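Local coordinates for protein dihydrofolate reductase (Enterococcus faecalis, PDB 4M7U) that catalyses the NADPH-dependent reduction of 7,8-dihydrofolate to 5,6,7,8-tetrahydrofolate, regenerating the one-carbon carrier probably needed for glycine, purine and DNA precursor synthesis, at residues 9-14 with 120-125; 147-152 with 163-168. All coordinates share one frame; numbering follows the deposited sequence.

Overall arrangement
Both contacts lie in the eight-stranded mixed sheet of the dihydrofolate reductase fold, their centres about 10 Å apart. Contact 1 pairs two parallel strands in the interior of the sheet, and contact 2 is the antiparallel hairpin that ends it at strand 144-151. Strands 120-126 and 162-169 are neighbours, so the pairings adjoin: M125 N lies 2.7 Å from D163 O, a probable hydrogen bond, and R123 NH2 forms a 2.8 Å salt bridge with E165 OE1. Contact 1 is nearer the cofactor: W14 belongs to the NADP pocket, though its side chain, about 10 Å from the bound NADP, does not touch it. Contact 2 lies at the surface, its centre about 15 Å from the chain's.

Contact 1. Residues 9-14 with 120-125; sequences MLAAIW and VLYRTM
W14 holds CG between its backbone N and carbonyl carbon (chi1 77°), and R123 sets CG anti to N (chi1 179°); both side chains lie on the same face of the sheet, where the indole and the arginine methylenes meet. R123 CB sits over the six-membered ring, 4.1 Å from its centroid, in a CH-pi contact, and R123 CD comes to 3.5 Å from W14 CZ2. An arginine suits this place because its methylenes can cover an aromatic face while the guanidinium, its plane turned 72° from the indole, reaches on to E165. L121 CB lies 4.0 Å from W14 CZ3, and its CD2 packs on A12 CB.

The backbones form a parallel pair in the central sheet of the dihydrofolate reductase fold, with A12 N hydrogen-bonded to V120 O, Y122 N to A12 O, W14 N to Y122 O and T124 N to W14 O. The bond from Y122 N to A12 O, at 2.7 Å, is the shortest of the four.

On the other face, V120 CG1 reaches A11 CB at 3.5 Å, and Y122 CE1 meets the same methyl at 3.9 Å; the small alanine leaves room for both. I13 CG1 packs against Y122 CB at 3.8 Å, while helix 33-43 adjoins I13 through F38 and F39. The W14 ring stacks with F136, and its NE1 is hydrogen-bonded to Q16 OE1.

Contact 2. Residues 147-152 with 163-168; sequences VATVPG and DYETYH
V147 and H168 make the contact's CH-pi interaction: V147 CG2 stands over the centre of the imidazole, 3.6 Å from its centroid, and the two side chains cross at about a right angle. The compact branched valine can set one methyl on the flat ring.

Among the backbone hydrogen bonds, T166 O receives V147 N at 2.8 Å and, weakly, A148 N at 3.4 Å. T166 N donates to A148 O, while V150 and Y164 exchange N-H and C=O in both directions. P151, lacking an N-H, suits the non-hydrogen-bonded pair with D163.

Polar side chains meet through water. With OG1 anti to its backbone N (chi1 -171°), exposed T149 holds two waters on one hydroxyl; the carboxylates of D163 and E165 suit as acceptors, taking them at OD1 and OE2. H127 NE2 is hydrogen-bonded to D163 OD2. Y167 OH donates to E165 OE1 at 2.6 Å, from above the carboxylate plane.

In apolar packing, V150 CG1 touches Y164 CB at 3.7 Å, A148 CB meets T166 CB at 3.9 Å, and G152 CA meets the edge of the Y164 ring.

V147 and A148 together opposite T166 form a classic beta bulge in the antiparallel hairpin of strands 144-151 and 162-169.

Contact 1. Residues 9-14 with 120-125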
loop_
_atom_site.group_PDB
_atom_site.type_symbol
_atom_site.label_atom_id
_atom_site.label_comp_id
_atom_site.label_asym_id
_atom_site.label_seq_id
_atom_site.Cartn_x
_atom_site.Cartn_y
_atom_site.Cartn_z
ATOM N N MET A 9 -5.090 -11.413 -6.839
ATOM C CA MET A 9 -4.820 -10.071 -7.361
ATOM C C MET A 9 -4.130 -9.166 -6.357
ATOM O O MET A 9 -4.548 -9.065 -5.198
ATOM C CB MET A 9 -6.071 -9.368 -7.920
ATOM C CG MET A 9 -5.701 -8.004 -8.560
ATOM S SD MET A 9 -6.986 -7.021 -9.366
ATOM C CE MET A 9 -7.809 -6.224 -7.991
ATOM N N LEU A 10 -3.068 -8.514 -6.822
ATOM C CA LEU A 10 -2.332 -7.556 -6.015
ATOM C C LEU A 10 -2.605 -6.122 -6.487
ATOM O O LEU A 10 -2.467 -5.806 -7.664
ATOM C CB LEU A 10 -0.830 -7.861 -6.045
ATOM C CG LEU A 10 -0.321 -8.976 -5.127
ATOM C CD1 LEU A 10 -0.493 -10.324 -5.783
ATOM C CD2 LEU A 10 1.134 -8.749 -4.773
ATOM N N ALA A 11 -3.022 -5.276 -5.553
ATOM C CA ALA A 11 -3.142 -3.847 -5.786
ATOM C C ALA A 11 -2.145 -3.186 -4.864
ATOM O O ALA A 11 -2.018 -3.589 -3.705
ATOM C CB ALA A 11 -4.548 -3.362 -5.446
ATOM N N ALA A 12 -1.427 -2.181 -5.360
ATOM C CA ALA A 12 -0.637 -1.337 -4.466
ATOM C C ALA A 12 -1.396 -0.022 -4.252
ATOM O O ALA A 12 -1.898 0.585 -5.211
ATOM C CB ALA A 12 0.749 -1.082 -5.040
ATOM N N ILE A 13 -1.509 0.402 -2.995
ATOM C CA ILE A 13 -2.204 1.647 -2.675
ATOM C C ILE A 13 -1.347 2.533 -1.775
ATOM O O ILE A 13 -0.751 2.061 -0.804
ATOM C CB ILE A 13 -3.572 1.393 -2.009
ATOM C CG1 ILE A 13 -4.315 2.717 -1.806
ATOM C CG2 ILE A 13 -3.389 0.728 -0.670
ATOM C CD1 ILE A 13 -5.768 2.542 -1.434
ATOM N N TRP A 14 -1.257 3.815 -2.106
ATOM C CA TRP A 14 -0.474 4.716 -1.276
ATOM C C TRP A 14 -0.849 6.153 -1.541
ATOM O O TRP A 14 -1.481 6.461 -2.560
ATOM C CB TRP A 14 1.040 4.496 -1.471
ATOM C CG TRP A 14 1.619 5.069 -2.732
ATOM C CD1 TRP A 14 2.279 6.264 -2.871
ATOM C CD2 TRP A 14 1.582 4.468 -4.041
ATOM N NE1 TRP A 14 2.654 6.438 -4.187
ATOM C CE2 TRP A 14 2.235 5.363 -4.917
ATOM C CE3 TRP A 14 1.068 3.266 -4.540
ATOM C CZ2 TRP A 14 2.395 5.071 -6.285
ATOM C CZ3 TRP A 14 1.217 2.984 -5.889
ATOM C CH2 TRP A 14 1.879 3.888 -6.751
ATOM N N VAL A 120 -2.682 -3.430 -10.397
ATOM C CA VAL A 120 -3.246 -2.084 -10.371
ATOM C C VAL A 120 -2.527 -1.273 -9.313
ATOM O O VAL A 120 -2.093 -1.836 -8.306
ATOM C CB VAL A 120 -4.778 -2.116 -10.095
ATOM C CG1 VAL A 120 -5.073 -2.974 -8.903
ATOM C CG2 VAL A 120 -5.343 -0.710 -9.872
ATOM N N LEU A 121 -2.364 0.031 -9.576
ATOM C CA LEU A 121 -1.838 0.994 -8.608
ATOM C C LEU A 121 -2.919 2.025 -8.278
ATOM O O LEU A 121 -3.493 2.661 -9.176
ATOM C CB LEU A 121 -0.613 1.718 -9.175
ATOM C CG LEU A 121 0.499 0.834 -9.754
ATOM C CD1 LEU A 121 1.603 1.703 -10.336
ATOM C CD2 LEU A 121 1.073 -0.109 -8.680
ATOM N N TYR A 122 -3.194 2.187 -6.990
ATOM C CA TYR A 122 -4.047 3.270 -6.520
ATOM C C TYR A 122 -3.184 4.301 -5.813
ATOM O O TYR A 122 -2.672 4.049 -4.717
ATOM C CB TYR A 122 -5.079 2.735 -5.537
ATOM C CG TYR A 122 -6.051 1.753 -6.147
ATOM C CD1 TYR A 122 -6.092 0.433 -5.719
ATOM C CD2 TYR A 122 -6.943 2.151 -7.139
ATOM C CE1 TYR A 122 -6.992 -0.471 -6.259
ATOM C CE2 TYR A 122 -7.851 1.248 -7.693
ATOM C CZ TYR A 122 -7.865 -0.058 -7.246
ATOM O OH TYR A 122 -8.757 -0.955 -7.787
ATOM N N ARG A 123 -3.012 5.463 -6.432
ATOM C CA ARG A 123 -2.162 6.507 -5.855
ATOM C C ARG A 123 -2.934 7.777 -5.552
ATOM O O ARG A 123 -3.656 8.310 -6.414
ATOM C CB ARG A 123 -1.002 6.851 -6.803
ATOM C CG ARG A 123 -0.085 7.952 -6.249
ATOM C CD ARG A 123 1.132 8.169 -7.147
ATOM N NE ARG A 123 0.819 8.997 -8.305
ATOM C CZ ARG A 123 1.730 9.635 -9.031
ATOM N NH1 ARG A 123 3.021 9.529 -8.723
ATOM N NH2 ARG A 123 1.352 10.390 -10.054
ATOM N N THR A 124 -2.778 8.273 -4.328
ATOM C CA THR A 124 -3.316 9.587 -3.978
ATOM C C THR A 124 -2.182 10.596 -4.077
ATOM O O THR A 124 -1.255 10.584 -3.264
ATOM C CB THR A 124 -3.873 9.622 -2.552
ATOM O OG1 THR A 124 -4.959 8.689 -2.440
ATOM C CG2 THR A 124 -4.366 11.041 -2.207
ATOM N N MET A 125 -2.234 11.450 -5.091
ATOM C CA MET A 125 -1.187 12.454 -5.300
ATOM C C MET A 125 -1.570 13.740 -4.565
ATOM O O MET A 125 -2.575 14.379 -4.892
ATOM C CB MET A 125 -0.986 12.699 -6.806
ATOM C CG MET A 125 0.093 13.738 -7.144
ATOM S SD MET A 125 1.674 13.489 -6.292
ATOM C CE MET A 125 2.505 12.444 -7.447
#

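Contact 2. Residues 147-152 with 163-168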
loop_
_atom_site.group_PDB
_atom_site.type_symbol
_atom_site.label_atom_id
_atom_site.label_comp_id
_atom_site.label_asym_id
_atom_site.label_seq_id
_atom_site.Cartn_x
_atom_site.Cartn_y
_atom_site.Cartn_z
ATOM N N VAL A 147 -5.419 5.113 -15.945
ATOM C CA VAL A 147 -6.719 4.838 -16.558
ATOM C C VAL A 147 -7.845 5.654 -15.924
ATOM O O VAL A 147 -8.930 5.774 -16.485
ATOM C CB VAL A 147 -7.052 3.328 -16.558
ATOM C CG1 VAL A 147 -5.930 2.565 -17.234
ATOM C CG2 VAL A 147 -7.255 2.802 -15.138
ATOM N N ALA A 148 -7.570 6.237 -14.765
ATOM C CA ALA A 148 -8.561 7.063 -14.096
ATOM C C ALA A 148 -7.905 8.121 -13.210
ATOM O O ALA A 148 -6.787 7.932 -12.708
ATOM C CB ALA A 148 -9.530 6.202 -13.287
ATOM N N THR A 149 -8.605 9.238 -13.041
ATOM C CA THR A 149 -8.169 10.285 -12.136
ATOM C C THR A 149 -9.380 11.084 -11.696
ATOM O O THR A 149 -10.265 11.385 -12.512
ATOM C CB THR A 149 -7.069 11.199 -12.767
ATOM O OG1 THR A 149 -6.527 12.069 -11.765
ATOM C CG2 THR A 149 -7.616 12.023 -13.948
ATOM N N VAL A 150 -9.442 11.382 -10.400
ATOM C CA VAL A 150 -10.497 12.241 -9.853
ATOM C C VAL A 150 -9.927 13.178 -8.778
ATOM O O VAL A 150 -9.203 12.744 -7.868
ATOM C CB VAL A 150 -11.692 11.410 -9.305
ATOM C CG1 VAL A 150 -11.241 10.477 -8.220
ATOM C CG2 VAL A 150 -12.789 12.314 -8.760
ATOM N N PRO A 151 -10.226 14.478 -8.894
ATOM C CA PRO A 151 -9.707 15.423 -7.901
ATOM C C PRO A 151 -10.410 15.211 -6.573
ATOM O O PRO A 151 -11.579 14.849 -6.572
ATOM C CB PRO A 151 -10.083 16.790 -8.487
ATOM C CG PRO A 151 -11.251 16.512 -9.368
ATOM C CD PRO A 151 -11.023 15.142 -9.940
ATOM N N GLY A 152 -9.717 15.419 -5.460
ATOM C CA GLY A 152 -10.361 15.272 -4.170
ATOM C C GLY A 152 -10.952 16.586 -3.689
ATOM O O GLY A 152 -10.449 17.674 -4.020
ATOM N N ASP A 163 -5.195 14.431 -5.925
ATOM C CA ASP A 163 -5.843 13.607 -6.936
ATOM C C ASP A 163 -5.804 12.143 -6.536
ATOM O O ASP A 163 -4.818 11.676 -5.948
ATOM C CB ASP A 163 -5.202 13.798 -8.323
ATOM C CG ASP A 163 -5.471 15.177 -8.899
ATOM O OD1 ASP A 163 -6.615 15.433 -9.337
ATOM O OD2 ASP A 163 -4.552 16.019 -8.889
ATOM N N TYR A 164 -6.897 11.437 -6.824
ATOM C CA TYR A 164 -6.942 9.992 -6.683
ATOM C C TYR A 164 -6.742 9.355 -8.059
ATOM O O TYR A 164 -7.611 9.474 -8.945
ATOM C CB TYR A 164 -8.292 9.560 -6.105
ATOM C CG TYR A 164 -8.546 10.047 -4.695
ATOM C CD1 TYR A 164 -9.239 11.231 -4.460
ATOM C CD2 TYR A 164 -8.105 9.312 -3.591
ATOM C CE1 TYR A 164 -9.480 11.680 -3.158
ATOM C CE2 TYR A 164 -8.347 9.754 -2.281
ATOM C CZ TYR A 164 -9.029 10.935 -2.078
ATOM O OH TYR A 164 -9.267 11.371 -0.782
ATOM N N GLU A 165 -5.615 8.665 -8.236
ATOM C CA GLU A 165 -5.275 8.108 -9.535
ATOM C C GLU A 165 -5.312 6.579 -9.553
ATOM O O GLU A 165 -4.986 5.930 -8.561
ATOM C CB GLU A 165 -3.879 8.582 -9.956
ATOM C CG GLU A 165 -3.688 10.090 -9.912
ATOM C CD GLU A 165 -2.270 10.493 -10.276
ATOM O OE1 GLU A 165 -1.352 9.637 -10.152
ATOM O OE2 GLU A 165 -2.069 11.658 -10.696
ATOM N N THR A 166 -5.682 6.014 -10.702
ATOM C CA THR A 166 -5.629 4.568 -10.907
ATOM C C THR A 166 -4.741 4.230 -12.105
ATOM O O THR A 166 -4.900 4.820 -13.177
ATOM C CB THR A 166 -7.042 4.006 -11.154
ATOM O OG1 THR A 166 -7.911 4.430 -10.094
ATOM C CG2 THR A 166 -7.023 2.466 -11.224
ATOM N N TYR A 167 -3.811 3.291 -11.926
ATOM C CA TYR A 167 -2.968 2.806 -13.028
ATOM C C TYR A 167 -3.226 1.315 -13.298
ATOM O O TYR A 167 -3.471 0.543 -12.367
ATOM C CB TYR A 167 -1.484 3.041 -12.725
ATOM C CG TYR A 167 -1.103 4.501 -12.564
ATOM C CD1 TYR A 167 -1.404 5.192 -11.398
ATOM C CD2 TYR A 167 -0.447 5.187 -13.581
ATOM C CE1 TYR A 167 -1.056 6.517 -11.243
ATOM C CE2 TYR A 167 -0.098 6.523 -13.435
ATOM C CZ TYR A 167 -0.406 7.175 -12.267
ATOM O OH TYR A 167 -0.073 8.494 -12.105
ATOM N N HIS A 168 -3.217 0.928 -14.574
ATOM C CA HIS A 168 -3.370 -0.476 -14.971
ATOM C C HIS A 168 -2.165 -0.813 -15.842
ATOM O O HIS A 168 -1.478 0.089 -16.332
ATOM C CB HIS A 168 -4.649 -0.703 -15.794
ATOM C CG HIS A 168 -5.928 -0.691 -15.006
ATOM N ND1 HIS A 168 -7.163 -0.776 -15.603
ATOM C CD2 HIS A 168 -6.156 -0.610 -13.666
ATOM C CE1 HIS A 168 -8.105 -0.744 -14.672
ATOM N NE2 HIS A 168 -7.527 -0.644 -13.497
HETATM O O HOH W 1 -7.922 14.237 -11.242
HETATM O O HOH W 2 -4.168 12.904 -11.893
#